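Local coordinates for protein probable uracil-DNA glycosylase (Acanthamoeba polyphaga mimivirus, PDB 5X55) that belongs to the uracil-DNA glycosylase superfamily and carries the parallel four-stranded sheet flanked by helices known from that family, at residues R96-I104 with E169-V177. Numbering follows the deposited sequence.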
ATOM      1  N   ARG A  96       8.939  -6.713  19.255  1.00 55.89           N
ATOM      2  CA  ARG A  96       7.938  -7.563  18.629  1.00 48.67           C
ATOM      3  C   ARG A  96       8.551  -8.381  17.496  1.00 42.88           C
ATOM      4  O   ARG A  96       9.646  -8.093  17.004  1.00 45.75           O
ATOM      5  CB  ARG A  96       6.774  -6.736  18.067  1.00 51.18           C
ATOM      6  CG  ARG A  96       6.010  -5.862  19.056  1.00 49.55           C
ATOM      7  CD  ARG A  96       5.121  -4.899  18.264  1.00 50.85           C
ATOM      8  NE  ARG A  96       3.946  -4.422  18.996  1.00 53.53           N
ATOM      9  CZ  ARG A  96       3.807  -3.183  19.463  1.00 48.48           C
ATOM     10  NH1 ARG A  96       4.778  -2.292  19.284  1.00 42.16           N
ATOM     11  NH2 ARG A  96       2.695  -2.836  20.112  1.00 46.59           N
ATOM     12  N   ILE A  97       7.819  -9.424  17.098  1.00 39.22           N
ATOM     13  CA  ILE A  97       8.073 -10.182  15.873  1.00 33.87           C
ATOM     14  C   ILE A  97       7.048  -9.747  14.827  1.00 30.77           C
ATOM     15  O   ILE A  97       6.120  -8.983  15.131  1.00 34.36           O
ATOM     16  CB  ILE A  97       8.001 -11.698  16.127  1.00 31.02           C
ATOM     17  CG1 ILE A  97       6.662 -12.044  16.794  1.00 30.18           C
ATOM     18  CG2 ILE A  97       9.188 -12.144  16.970  1.00 33.46           C
ATOM     19  CD1 ILE A  97       6.392 -13.527  16.922  1.00 29.21           C
ATOM     20  N   ILE A  98       7.177 -10.257  13.601  1.00 29.64           N
ATOM     21  CA  ILE A  98       6.494  -9.638  12.464  1.00 27.79           C
ATOM     22  C   ILE A  98       4.974  -9.833  12.536  1.00 31.28           C
ATOM     23  O   ILE A  98       4.188  -8.928  12.203  1.00 28.82           O
ATOM     24  CB  ILE A  98       7.100 -10.194  11.164  1.00 34.65           C
ATOM     25  CG1 ILE A  98       6.777  -9.265   9.989  1.00 38.51           C
ATOM     26  CG2 ILE A  98       6.671 -11.660  10.909  1.00 33.99           C
ATOM     27  CD1 ILE A  98       7.172  -7.796  10.226  1.00 34.78           C
ATOM     28  N   THR A  99       4.529 -10.994  13.006  1.00 28.34           N
ATOM     29  CA  THR A  99       3.093 -11.238  13.091  1.00 31.43           C
ATOM     30  C   THR A  99       2.394 -10.251  14.024  1.00 28.67           C
ATOM     31  O   THR A  99       1.190 -10.005  13.870  1.00 28.39           O
ATOM     32  CB  THR A  99       2.866 -12.680  13.528  1.00 29.89           C
ATOM     33  OG1 THR A  99       3.420 -13.538  12.525  1.00 34.72           O
ATOM     34  CG2 THR A  99       1.408 -12.997  13.678  1.00 29.24           C
ATOM     35  N   GLU A 100       3.121  -9.667  14.978  1.00 24.30           N
ATOM     36  CA  GLU A 100       2.480  -8.737  15.895  1.00 32.17           C
ATOM     37  C   GLU A 100       2.129  -7.427  15.203  1.00 32.07           C
ATOM     38  O   GLU A 100       1.138  -6.787  15.571  1.00 29.85           O
ATOM     39  CB  GLU A 100       3.363  -8.506  17.114  1.00 35.03           C
ATOM     40  CG  GLU A 100       3.260  -9.648  18.112  1.00 42.55           C
ATOM     41  CD  GLU A 100       4.169  -9.474  19.316  1.00 43.21           C
ATOM     42  OE1 GLU A 100       5.403  -9.504  19.144  1.00 41.68           O
ATOM     43  OE2 GLU A 100       3.644  -9.297  20.434  1.00 50.18           O
ATOM     44  N   TYR A 101       2.896  -7.042  14.177  1.00 28.68           N
ATOM     45  CA  TYR A 101       2.622  -5.853  13.377  1.00 29.67           C
ATOM     46  C   TYR A 101       1.661  -6.122  12.229  1.00 30.04           C
ATOM     47  O   TYR A 101       0.849  -5.254  11.891  1.00 28.41           O
ATOM     48  CB  TYR A 101       3.916  -5.282  12.784  1.00 31.32           C
ATOM     49  CG  TYR A 101       4.939  -4.816  13.789  1.00 37.65           C
ATOM     50  CD1 TYR A 101       4.844  -3.565  14.377  1.00 34.52           C
ATOM     51  CD2 TYR A 101       6.020  -5.619  14.127  1.00 42.28           C
ATOM     52  CE1 TYR A 101       5.778  -3.131  15.292  1.00 40.72           C
ATOM     53  CE2 TYR A 101       6.971  -5.193  15.035  1.00 49.00           C
ATOM     54  CZ  TYR A 101       6.847  -3.945  15.616  1.00 50.04           C
ATOM     55  OH  TYR A 101       7.790  -3.523  16.531  1.00 51.54           O
ATOM     56  N   ILE A 102       1.756  -7.279  11.578  1.00 28.53           N
ATOM     57  CA  ILE A 102       1.013  -7.419  10.333  1.00 26.25           C
ATOM     58  C   ILE A 102      -0.295  -8.169  10.577  1.00 28.34           C
ATOM     59  O   ILE A 102      -1.294  -7.923   9.890  1.00 26.31           O
ATOM     60  CB  ILE A 102       1.871  -8.080   9.229  1.00 25.40           C
ATOM     61  CG1 ILE A 102       1.211  -7.891   7.862  1.00 28.40           C
ATOM     62  CG2 ILE A 102       2.120  -9.552   9.488  1.00 23.29           C
ATOM     63  CD1 ILE A 102       1.234  -6.458   7.370  1.00 25.29           C
ATOM     64  N   LEU A 103      -0.322  -9.067  11.561  1.00 22.38           N
ATOM     65  CA  LEU A 103      -1.542  -9.820  11.862  1.00 24.81           C
ATOM     66  C   LEU A 103      -2.212  -9.207  13.090  1.00 27.29           C
ATOM     67  O   LEU A 103      -2.063  -9.675  14.217  1.00 30.52           O
ATOM     68  CB  LEU A 103      -1.233 -11.297  12.065  1.00 25.26           C
ATOM     69  CG  LEU A 103      -2.513 -12.106  12.238  1.00 26.82           C
ATOM     70  CD1 LEU A 103      -3.241 -12.149  10.915  1.00 25.71           C
ATOM     71  CD2 LEU A 103      -2.248 -13.503  12.770  1.00 25.70           C
ATOM     72  N   ILE A 104      -2.998  -8.160  12.849  1.00 23.48           N
ATOM     73  CA  ILE A 104      -3.496  -7.276  13.897  1.00 23.19           C
ATOM     74  C   ILE A 104      -4.921  -7.655  14.281  1.00 22.22           C
ATOM     75  O   ILE A 104      -5.771  -7.901  13.414  1.00 19.15           O
ATOM     76  CB  ILE A 104      -3.425  -5.814  13.419  1.00 26.43           C
ATOM     77  CG1 ILE A 104      -1.980  -5.388  13.241  1.00 23.98           C
ATOM     78  CG2 ILE A 104      -4.143  -4.871  14.379  1.00 27.67           C
ATOM     79  CD1 ILE A 104      -1.882  -4.066  12.553  1.00 26.57           C
ATOM     80  N   GLU A 169       3.848   3.043  14.730  1.00 20.69           N
ATOM     81  CA  GLU A 169       4.442   1.719  14.666  1.00 23.24           C
ATOM     82  C   GLU A 169       3.889   0.901  13.509  1.00 25.38           C
ATOM     83  O   GLU A 169       4.457  -0.152  13.193  1.00 22.46           O
ATOM     84  CB  GLU A 169       4.225   0.966  15.980  1.00 24.96           C
ATOM     85  CG  GLU A 169       4.801   1.672  17.216  1.00 30.00           C
ATOM     86  CD  GLU A 169       4.523   0.907  18.513  1.00 38.17           C
ATOM     87  OE1 GLU A 169       5.330   0.000  18.853  1.00 43.88           O
ATOM     88  OE2 GLU A 169       3.493   1.192  19.176  1.00 27.75           O
ATOM     89  N   LEU A 170       2.813   1.358  12.865  1.00 21.06           N
ATOM     90  CA  LEU A 170       2.293   0.713  11.665  1.00 22.92           C
ATOM     91  C   LEU A 170       2.584   1.492  10.386  1.00 19.94           C
ATOM     92  O   LEU A 170       2.274   0.998   9.296  1.00 21.15           O
ATOM     93  CB  LEU A 170       0.790   0.504  11.794  1.00 18.75           C
ATOM     94  CG  LEU A 170       0.369  -0.275  13.024  1.00 22.11           C
ATOM     95  CD1 LEU A 170      -1.151  -0.372  13.063  1.00 18.69           C
ATOM     96  CD2 LEU A 170       1.009  -1.649  12.962  1.00 24.39           C
ATOM     97  N   LEU A 171       3.172   2.684  10.496  1.00 17.57           N
ATOM     98  CA  LEU A 171       3.337   3.572   9.348  1.00 16.85           C
ATOM     99  C   LEU A 171       4.030   2.885   8.172  1.00 18.13           C
ATOM    100  O   LEU A 171       3.625   3.036   7.010  1.00 15.88           O
ATOM    101  CB  LEU A 171       4.137   4.804   9.774  1.00 17.27           C
ATOM    102  CG  LEU A 171       4.428   5.775   8.631  1.00 19.78           C
ATOM    103  CD1 LEU A 171       3.115   6.330   8.110  1.00 14.84           C
ATOM    104  CD2 LEU A 171       5.361   6.883   9.087  1.00 15.13           C
ATOM    105  N   PHE A 172       5.101   2.154   8.450  1.00 19.24           N
ATOM    106  CA  PHE A 172       5.906   1.529   7.411  1.00 21.64           C
ATOM    107  C   PHE A 172       5.741   0.008   7.431  1.00 20.97           C
ATOM    108  O   PHE A 172       6.679  -0.731   7.122  1.00 21.47           O
ATOM    109  CB  PHE A 172       7.375   1.921   7.572  1.00 19.35           C
ATOM    110  CG  PHE A 172       7.673   3.376   7.285  1.00 18.07           C
ATOM    111  CD1 PHE A 172       7.159   4.004   6.160  1.00 20.71           C
ATOM    112  CD2 PHE A 172       8.495   4.111   8.142  1.00 18.97           C
ATOM    113  CE1 PHE A 172       7.451   5.362   5.888  1.00 18.93           C
ATOM    114  CE2 PHE A 172       8.792   5.455   7.889  1.00 20.18           C
ATOM    115  CZ  PHE A 172       8.268   6.081   6.743  1.00 22.43           C
ATOM    116  N   ASN A 173       4.538  -0.446   7.792  1.00 18.15           N
ATOM    117  CA  ASN A 173       4.257  -1.857   8.059  1.00 21.68           C
ATOM    118  C   ASN A 173       4.718  -2.774   6.930  1.00 21.04           C
ATOM    119  O   ASN A 173       5.400  -3.784   7.166  1.00 20.90           O
ATOM    120  CB  ASN A 173       2.754  -2.025   8.290  1.00 20.44           C
ATOM    121  CG  ASN A 173       2.435  -3.076   9.316  1.00 24.88           C
ATOM    122  OD1 ASN A 173       3.323  -3.618   9.980  1.00 26.13           O
ATOM    123  ND2 ASN A 173       1.153  -3.356   9.476  1.00 22.98           N
ATOM    124  N   THR A 174       4.323  -2.462   5.694  1.00 21.11           N
ATOM    125  CA  THR A 174       4.672  -3.338   4.579  1.00 20.62           C
ATOM    126  C   THR A 174       6.180  -3.421   4.386  1.00 17.43           C
ATOM    127  O   THR A 174       6.711  -4.492   4.073  1.00 22.93           O
ATOM    128  CB  THR A 174       3.992  -2.870   3.298  1.00 22.37           C
ATOM    129  OG1 THR A 174       2.588  -2.739   3.545  1.00 25.81           O
ATOM    130  CG2 THR A 174       4.184  -3.909   2.205  1.00 20.85           C
ATOM    131  N   MET A 175       6.890  -2.309   4.586  1.00 17.41           N
ATOM    132  CA  MET A 175       8.353  -2.324   4.483  1.00 20.65           C
ATOM    133  C   MET A 175       8.986  -3.079   5.638  1.00 19.44           C
ATOM    134  O   MET A 175      10.035  -3.706   5.468  1.00 20.28           O
ATOM    135  CB  MET A 175       8.905  -0.891   4.430  1.00 18.07           C
ATOM    136  CG  MET A 175       8.467  -0.132   3.158  1.00 22.12           C
ATOM    137  SD  MET A 175       8.511   1.667   3.252  1.00 27.53           S
ATOM    138  CE  MET A 175      10.283   1.947   3.321  1.00 23.58           C
ATOM    139  N   ASN A 176       8.375  -3.027   6.819  1.00 19.05           N
ATOM    140  CA  ASN A 176       8.924  -3.773   7.940  1.00 22.78           C
ATOM    141  C   ASN A 176       8.713  -5.268   7.765  1.00 23.33           C
ATOM    142  O   ASN A 176       9.522  -6.063   8.256  1.00 26.52           O
ATOM    143  CB  ASN A 176       8.325  -3.259   9.250  1.00 19.03           C
ATOM    144  CG  ASN A 176       8.878  -1.885   9.625  1.00 25.48           C
ATOM    145  OD1 ASN A 176      10.063  -1.625   9.417  1.00 25.05           O
ATOM    146  ND2 ASN A 176       8.026  -0.998  10.148  1.00 20.02           N
ATOM    147  N   VAL A 177       7.660  -5.674   7.052  1.00 21.72           N
ATOM    148  CA  VAL A 177       7.532  -7.091   6.724  1.00 27.85           C
ATOM    149  C   VAL A 177       8.484  -7.476   5.596  1.00 24.70           C
ATOM    150  O   VAL A 177       9.133  -8.515   5.662  1.00 26.41           O
ATOM    151  CB  VAL A 177       6.081  -7.457   6.363  1.00 27.14           C
ATOM    152  CG1 VAL A 177       6.029  -8.906   5.905  1.00 25.82           C
ATOM    153  CG2 VAL A 177       5.155  -7.247   7.531  1.00 29.17           C
TER
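Glu169 opens the contact with a salt bridge to Arg96, whose NH1 meets OE1 at a guanidinium edge; the planes of the two groups stand 61° apart. The 2.4 Å modelled between Arg96 NH1 and Glu169 OE1 is too short for a relaxed bond, so its exact length is doubtful. Arg96 gets there with its chain extended from CG to NE, laying CD over the rim of one face of the Tyr101 ring, while the backbone O of Glu169 meets that ring obliquely, 3.6 Å from Tyr101 CD1. The second carboxylate oxygen, OE2, accepts a hydrogen bond from the backbone N of Lys112. Leu170 and Ile104 then touch tip to tip, with 3.8 Å between Leu170 CD2 and Ile104 CD1. Asn173, in the first turn of helix 173-177, donates from ND2 to Tyr101 O at 3.1 Å; the bond is fairly straight (161°) and lies near the amide plane, but approaches the carbonyl from above its plane. ND2 also bonds Met205 O, and OD1 sits 3.3 Å from Tyr101 CB. At Asn176 the backbone O, held by Arg131 NE, meets Ile98 CD1. Val177 ends the walk: its CG2 lies 3.4 Å from Ile98 CD1 and 3.8 Å from Ile102 CB, in a nearly antiparallel pairing of helices 98-102 and 173-177. Both amide hydrogens of the buried Asn173 are engaged, which probably fixes its rotation; the same two bonds link helix 173-177 to the last turn of helix 98-102 and to the loop holding Met205.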